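Local coordinates for protein SnoK (PDB 5EPA) that acts as a non-heme iron, 2-oxoglutarate-dependent carbocyclase in the biosynthesis of the antibiotic nogalamycin, at residues Gly18-Ala22 with Glu23-Lys27; Ser101-Ala104 with Leu105-Gly109; Glu180-Thr183 with Ser184-Glu187. All coordinates share one frame; numbering follows the deposited sequence.

Contact 1: Gly18-Ala22 with Glu23-Lys27; sequences GPTTA and ENLSK
Thr21 and Asn24 grip each other twice. The backbone N of Thr21 donates to Asn24 OD1 at 2.9 Å in an almost straight bond (175°), reaching the oxygen from above the plane of the amide carbonyl. In return, Asn24 N donates to Thr21 OG1 at 3.0 Å. The hydroxyl can turn back to that N because it sits between its own backbone N and carbonyl carbon (chi1 61°), and Asn24 CG takes the corresponding place on its residue (chi1 73°), folding the amide back over the preceding chain. The other end of the amide is used as well: Asn24 ND2 donates to Pro19 O at 3.2 Å, with that oxygen close to the amide plane. Asparagine suits this place because one short, flat group both accepts and donates. The reciprocal side chain-to-backbone bonds between residues three apart resemble those of a capping box, made here round an isolated turn. Within that turn, the N of Leu25 makes only a weak bond to Thr21 O, at 3.1 Å. Thr20 lies across the amide of Asn24, its methyl CG2 3.5 Å from Asn24 OD1, while its hydroxyl is held by Pro42 O. Farther out, Ala22 is fixed at both ends by helix 98-108, its N by Glu99 OE1 and its O by Arg106 NH1. Leu25, buried, packs on Ile103 of the same helix and on Ile41 of strand 38-41, and Ser26 OG caps Ala29 N at the start of helix 27-36.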
loop_
_atom_site.group_PDB
_atom_site.type_symbol
_atom_site.label_atom_id
_atom_site.label_comp_id
_atom_site.label_asym_id
_atom_site.label_seq_id
_atom_site.Cartn_x
_atom_site.Cartn_y
_atom_site.Cartn_z
ATOM N N GLY A 18 -12.666 -6.964 20.210
ATOM C CA GLY A 18 -11.235 -7.185 20.491
ATOM C C GLY A 18 -10.177 -7.072 19.378
ATOM O O GLY A 18 -10.486 -7.136 18.189
ATOM N N PRO A 19 -8.904 -6.890 19.748
ATOM C CA PRO A 19 -7.855 -6.720 18.734
ATOM C C PRO A 19 -7.637 -7.952 17.854
ATOM O O PRO A 19 -7.772 -9.070 18.313
ATOM C CB PRO A 19 -6.579 -6.467 19.554
ATOM C CG PRO A 19 -7.012 -6.306 20.970
ATOM C CD PRO A 19 -8.355 -6.945 21.109
ATOM N N THR A 20 -7.311 -7.740 16.593
ATOM C CA THR A 20 -6.843 -8.833 15.751
ATOM C C THR A 20 -5.304 -8.872 15.771
ATOM O O THR A 20 -4.644 -7.856 15.567
ATOM C CB THR A 20 -7.310 -8.716 14.300
ATOM O OG1 THR A 20 -8.715 -8.442 14.262
ATOM C CG2 THR A 20 -7.033 -10.009 13.573
ATOM N N THR A 21 -4.759 -10.053 16.009
ATOM C CA THR A 21 -3.325 -10.249 16.121
ATOM C C THR A 21 -2.902 -11.290 15.084
ATOM O O THR A 21 -3.749 -11.991 14.529
ATOM C CB THR A 21 -2.938 -10.816 17.497
ATOM O OG1 THR A 21 -3.576 -12.092 17.672
ATOM C CG2 THR A 21 -3.343 -9.885 18.632
ATOM N N ALA A 22 -1.598 -11.448 14.896
ATOM C CA ALA A 22 -1.101 -12.499 14.016
ATOM C C ALA A 22 -1.508 -13.884 14.488
ATOM O O ALA A 22 -1.726 -14.787 13.698
ATOM C CB ALA A 22 0.410 -12.431 13.909
ATOM N N GLU A 23 -1.584 -14.057 15.797
ATOM C CA GLU A 23 -1.870 -15.352 16.395
ATOM C C GLU A 23 -3.347 -15.727 16.228
ATOM O O GLU A 23 -3.660 -16.887 16.040
ATOM C CB GLU A 23 -1.496 -15.346 17.903
ATOM C CG GLU A 23 -1.583 -16.698 18.605
ATOM C CD GLU A 23 -2.968 -17.000 19.245
ATOM O OE1 GLU A 23 -3.797 -16.094 19.527
ATOM O OE2 GLU A 23 -3.259 -18.200 19.465
ATOM N N ASN A 24 -4.256 -14.762 16.383
ATOM C CA ASN A 24 -5.708 -15.077 16.409
ATOM C C ASN A 24 -6.385 -14.847 15.054
ATOM O O ASN A 24 -7.576 -15.026 14.906
ATOM C CB ASN A 24 -6.438 -14.322 17.558
ATOM C CG ASN A 24 -6.610 -12.827 17.292
ATOM O OD1 ASN A 24 -6.559 -12.357 16.161
ATOM N ND2 ASN A 24 -6.818 -12.074 18.341
ATOM N N LEU A 25 -5.611 -14.386 14.085
ATOM C CA LEU A 25 -6.112 -14.208 12.724
ATOM C C LEU A 25 -6.789 -15.491 12.232
ATOM O O LEU A 25 -6.211 -16.576 12.321
ATOM C CB LEU A 25 -4.946 -13.841 11.816
ATOM C CG LEU A 25 -5.253 -13.673 10.320
ATOM C CD1 LEU A 25 -5.901 -12.334 10.021
ATOM C CD2 LEU A 25 -3.963 -13.808 9.518
ATOM N N SER A 26 -8.009 -15.373 11.727
ATOM C CA SER A 26 -8.750 -16.563 11.335
ATOM C C SER A 26 -8.277 -17.119 10.004
ATOM O O SER A 26 -7.882 -16.388 9.126
ATOM C CB SER A 26 -10.266 -16.292 11.280
ATOM O OG SER A 26 -10.577 -15.254 10.343
ATOM N N LYS A 27 -8.373 -18.425 9.869
ATOM C CA LYS A 27 -8.238 -19.089 8.600
ATOM C C LYS A 27 -9.150 -18.535 7.526
ATOM O O LYS A 27 -8.784 -18.507 6.366
ATOM C CB LYS A 27 -8.588 -20.553 8.815
ATOM C CG LYS A 27 -7.424 -21.290 9.430
ATOM C CD LYS A 27 -7.672 -22.769 9.636
ATOM C CE LYS A 27 -6.550 -23.350 10.510
ATOM N NZ LYS A 27 -6.454 -22.757 11.888
#

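Contact 2: Ser101-Ala104 with Leu105-Gly109; sequences SGIA and LRLAG
The flat peptide carbonyl of Ile103 faces Leu107: Ile103 O accepts Leu107 N at 2.9 Å, and Leu107 CG lies 3.3 Å from Ile103 O. The guanidinium of Arg106 is the other flat group; it extends off the helix toward Ala22, in the turn before helix 27-36. The two branched side chains run alongside each other on one face of the helix, Ile103 CG2 touching Leu107 CD1 at 3.8 Å. With CG1 beside the backbone N (chi1 -73°), CG2 of Ile103 stands anti to it, alongside the next turn. With an alanine in place of Leu107, Ile103 CG2 is likely to lose its apolar neighbour and a gap to open towards Val30, Tyr33 and Phe215. The remaining rungs, including Ala108 N to Ala104 O at 2.9 Å, are ordinary i to i+4 bonds, and Gly109 ends the helix with a positive phi (72°) while its N still reaches Leu105 O. Small Ala104 lets the helix lie close to Phe215 and Tyr240. This is a helix packed on the large antiparallel sheet of the cupin-type double-stranded beta-helix fold, of the kind found in 2-oxoglutarate oxygenases; Phe215 immediately precedes His216, which binds 2-oxoglutarate.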
loop_
_atom_site.group_PDB
_atom_site.type_symbol
_atom_site.label_atom_id
_atom_site.label_comp_id
_atom_site.label_asym_id
_atom_site.label_seq_id
_atom_site.Cartn_x
_atom_site.Cartn_y
_atom_site.Cartn_z
ATOM N N SER A 101 3.009 -6.967 10.691
ATOM C CA SER A 101 3.951 -7.656 9.822
ATOM C C SER A 101 3.741 -9.149 9.959
ATOM O O SER A 101 3.874 -9.888 8.997
ATOM C CB SER A 101 5.430 -7.262 10.106
ATOM O OG SER A 101 5.841 -7.658 11.385
ATOM N N GLY A 102 3.391 -9.604 11.145
ATOM C CA GLY A 102 3.082 -11.029 11.329
ATOM C C GLY A 102 1.818 -11.485 10.567
ATOM O O GLY A 102 1.753 -12.601 10.047
ATOM N N ILE A 103 0.814 -10.613 10.515
ATOM C CA ILE A 103 -0.387 -10.890 9.735
ATOM C C ILE A 103 -0.034 -10.920 8.260
ATOM O O ILE A 103 -0.470 -11.794 7.547
ATOM C CB ILE A 103 -1.504 -9.844 10.009
ATOM C CG1 ILE A 103 -2.095 -10.082 11.404
ATOM C CG2 ILE A 103 -2.609 -9.935 8.959
ATOM C CD1 ILE A 103 -2.881 -8.905 11.926
ATOM N N ALA A 104 0.779 -9.968 7.823
ATOM C CA ALA A 104 1.224 -9.922 6.414
ATOM C C ALA A 104 1.898 -11.209 5.992
ATOM O O ALA A 104 1.618 -11.753 4.939
ATOM C CB ALA A 104 2.204 -8.784 6.207
ATOM N N LEU A 105 2.716 -11.723 6.886
ATOM C CA LEU A 105 3.396 -12.975 6.664
ATOM C C LEU A 105 2.430 -14.155 6.509
ATOM O O LEU A 105 2.610 -15.028 5.651
ATOM C CB LEU A 105 4.386 -13.221 7.819
ATOM C CG LEU A 105 5.512 -14.202 7.622
ATOM C CD1 LEU A 105 6.354 -13.823 6.405
ATOM C CD2 LEU A 105 6.397 -14.224 8.869
ATOM N N ARG A 106 1.425 -14.211 7.357
ATOM C CA ARG A 106 0.435 -15.294 7.280
ATOM C C ARG A 106 -0.396 -15.193 6.006
ATOM O O ARG A 106 -0.697 -16.183 5.370
ATOM C CB ARG A 106 -0.449 -15.314 8.531
ATOM C CG ARG A 106 0.280 -15.894 9.735
ATOM C CD ARG A 106 -0.606 -16.347 10.889
ATOM N NE ARG A 106 -1.711 -17.197 10.438
ATOM C CZ ARG A 106 -2.804 -17.491 11.152
ATOM N NH1 ARG A 106 -2.979 -17.005 12.376
ATOM N NH2 ARG A 106 -3.736 -18.289 10.623
ATOM N N LEU A 107 -0.742 -13.980 5.624
ATOM C CA LEU A 107 -1.525 -13.769 4.435
ATOM C C LEU A 107 -0.717 -14.160 3.195
ATOM O O LEU A 107 -1.238 -14.855 2.300
ATOM C CB LEU A 107 -1.972 -12.313 4.347
ATOM C CG LEU A 107 -2.982 -11.849 5.411
ATOM C CD1 LEU A 107 -3.296 -10.380 5.241
ATOM C CD2 LEU A 107 -4.305 -12.617 5.349
ATOM N N ALA A 108 0.557 -13.752 3.158
ATOM C CA ALA A 108 1.400 -13.977 1.993
ATOM C C ALA A 108 1.761 -15.412 1.809
ATOM O O ALA A 108 1.911 -15.889 0.701
ATOM C CB ALA A 108 2.664 -13.167 2.108
ATOM N N GLY A 109 1.952 -16.103 2.904
ATOM C CA GLY A 109 2.343 -17.526 2.870
ATOM C C GLY A 109 3.773 -17.751 2.430
ATOM O O GLY A 109 4.155 -18.871 2.114
#

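Contact 3: Glu180-Thr183 with Ser184-Glu187; sequences EHMT and SFAE
Met182 lies on an extended run that turns at Thr183 and, past Ser184, winds into a short 3-10 turn, where Glu187 N bonds to Ser184 O at 3.1 Å, bringing Glu187 back beside Met182 and Thr183. The carboxylate then makes this a side-chain-closed loop: Glu187 OE1 accepts Thr183 N at 3.2 Å in a fairly straight bond (162°), the N lying above the carboxylate plane. A straight chain from CG on (chi2 170°) gives glutamate the length to span the turn, and Glu187 OE2 rests 3.3 Å from Thr183 CB. Glu187 OE1 also stands 3.2 Å from His181 O, two acceptors with no bond between them; the N-H of Thr183 probably offsets their repulsion. Met182 CG passes Glu187 CB, the two chains running oppositely. The unbranched methionine chain, bent at chi3 (-40°), lets Met182 CE reach Phe185 CD1 obliquely at 3.9 Å, with Val251 beside both. The Met182 side chain is about 8 Å from that of the iron ligand His133. The loop runs between strand 164-166 and helix 191-194. Met182 pairs by backbone bonds with Thr137 and Val251, and His181 NE2 reaches Pro249 O, tying the loop to segments that follow strands 130-133 and 246-247.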
loop_
_atom_site.group_PDB
_atom_site.type_symbol
_atom_site.label_atom_id
_atom_site.label_comp_id
_atom_site.label_asym_id
_atom_site.label_seq_id
_atom_site.Cartn_x
_atom_site.Cartn_y
_atom_site.Cartn_z
ATOM N N GLU A 180 2.025 -5.345 -15.735
ATOM C CA GLU A 180 3.313 -5.769 -15.085
ATOM C C GLU A 180 4.376 -4.756 -14.686
ATOM O O GLU A 180 4.890 -4.856 -13.567
ATOM C CB GLU A 180 4.137 -6.786 -15.898
ATOM C CG GLU A 180 3.434 -8.140 -16.092
ATOM C CD GLU A 180 4.404 -9.325 -16.139
ATOM O OE1 GLU A 180 5.651 -9.139 -16.031
ATOM O OE2 GLU A 180 3.902 -10.465 -16.269
ATOM N N HIS A 181 4.833 -3.922 -15.620
ATOM C CA HIS A 181 5.959 -3.096 -15.338
ATOM C C HIS A 181 6.073 -1.912 -16.237
ATOM O O HIS A 181 6.039 -2.080 -17.447
ATOM C CB HIS A 181 7.262 -3.866 -15.400
ATOM C CG HIS A 181 8.430 -3.095 -14.848
ATOM N ND1 HIS A 181 8.564 -2.820 -13.496
ATOM C CD2 HIS A 181 9.514 -2.550 -15.453
ATOM C CE1 HIS A 181 9.683 -2.148 -13.292
ATOM N NE2 HIS A 181 10.276 -1.969 -14.464
ATOM N N MET A 182 6.239 -0.728 -15.644
ATOM C CA MET A 182 6.572 0.467 -16.409
ATOM C C MET A 182 8.040 0.838 -16.270
ATOM O O MET A 182 8.504 1.117 -15.170
ATOM C CB MET A 182 5.711 1.637 -15.958
ATOM C CG MET A 182 4.266 1.562 -16.471
ATOM S SD MET A 182 3.335 3.081 -16.236
ATOM C CE MET A 182 3.880 3.597 -14.603
ATOM N N THR A 183 8.772 0.832 -17.366
ATOM C CA THR A 183 10.127 1.315 -17.352
ATOM C C THR A 183 10.145 2.857 -17.345
ATOM O O THR A 183 10.997 3.468 -16.710
ATOM C CB THR A 183 10.884 0.769 -18.550
ATOM O OG1 THR A 183 10.922 -0.645 -18.434
ATOM C CG2 THR A 183 12.332 1.301 -18.603
ATOM N N SER A 184 9.218 3.464 -18.085
ATOM C CA SER A 184 9.023 4.907 -18.098
ATOM C C SER A 184 7.555 5.234 -18.236
ATOM O O SER A 184 6.768 4.364 -18.620
ATOM C CB SER A 184 9.799 5.559 -19.225
ATOM O OG SER A 184 9.376 5.165 -20.486
ATOM N N PHE A 185 7.174 6.480 -17.941
ATOM C CA PHE A 185 5.756 6.850 -17.891
ATOM C C PHE A 185 5.051 6.847 -19.253
ATOM O O PHE A 185 3.864 6.735 -19.312
ATOM C CB PHE A 185 5.538 8.181 -17.161
ATOM C CG PHE A 185 5.653 8.067 -15.671
ATOM C CD1 PHE A 185 4.704 7.373 -14.955
ATOM C CD2 PHE A 185 6.737 8.654 -14.960
ATOM C CE1 PHE A 185 4.810 7.263 -13.556
ATOM C CE2 PHE A 185 6.851 8.540 -13.581
ATOM C CZ PHE A 185 5.892 7.858 -12.879
ATOM N N ALA A 186 5.803 6.917 -20.341
ATOM C CA ALA A 186 5.233 6.761 -21.655
ATOM C C ALA A 186 4.525 5.400 -21.864
ATOM O O ALA A 186 3.761 5.261 -22.819
ATOM C CB ALA A 186 6.301 6.903 -22.697
ATOM N N GLU A 187 4.811 4.417 -21.008
ATOM C CA GLU A 187 4.210 3.105 -21.102
ATOM C C GLU A 187 2.813 3.034 -20.461
ATOM O O GLU A 187 2.160 1.994 -20.539
ATOM C CB GLU A 187 5.096 2.043 -20.475
ATOM C CG GLU A 187 6.261 1.632 -21.359
ATOM C CD GLU A 187 7.286 0.749 -20.628
ATOM O OE1 GLU A 187 6.908 -0.102 -19.807
ATOM O OE2 GLU A 187 8.492 0.914 -20.868
#

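Contact 2 is the most central of the three, on a helix lying against the large sheet, whereas contact 1 is a surface turn and contact 3 a loop on the opposite side of the chain's centre from contact 1. Contacts 2 and 3 are both partly buried, contact 2 with four buried residues and contact 3 with two. Contacts 1 and 2 touch: Arg106 NH1 probably donates to Ala22 O (2.9 Å), so the turn before helix 27-36 is fastened to helix 98-108. Contact 3 touches neither; its nearest atoms are about 18 Å from contact 2. Chemistry follows place: side-chain amide and hydroxyl serve the surface turn, backbone rungs and branched hydrocarbons the helix, and a single carboxylate with a methionine-phenylalanine pair the loop.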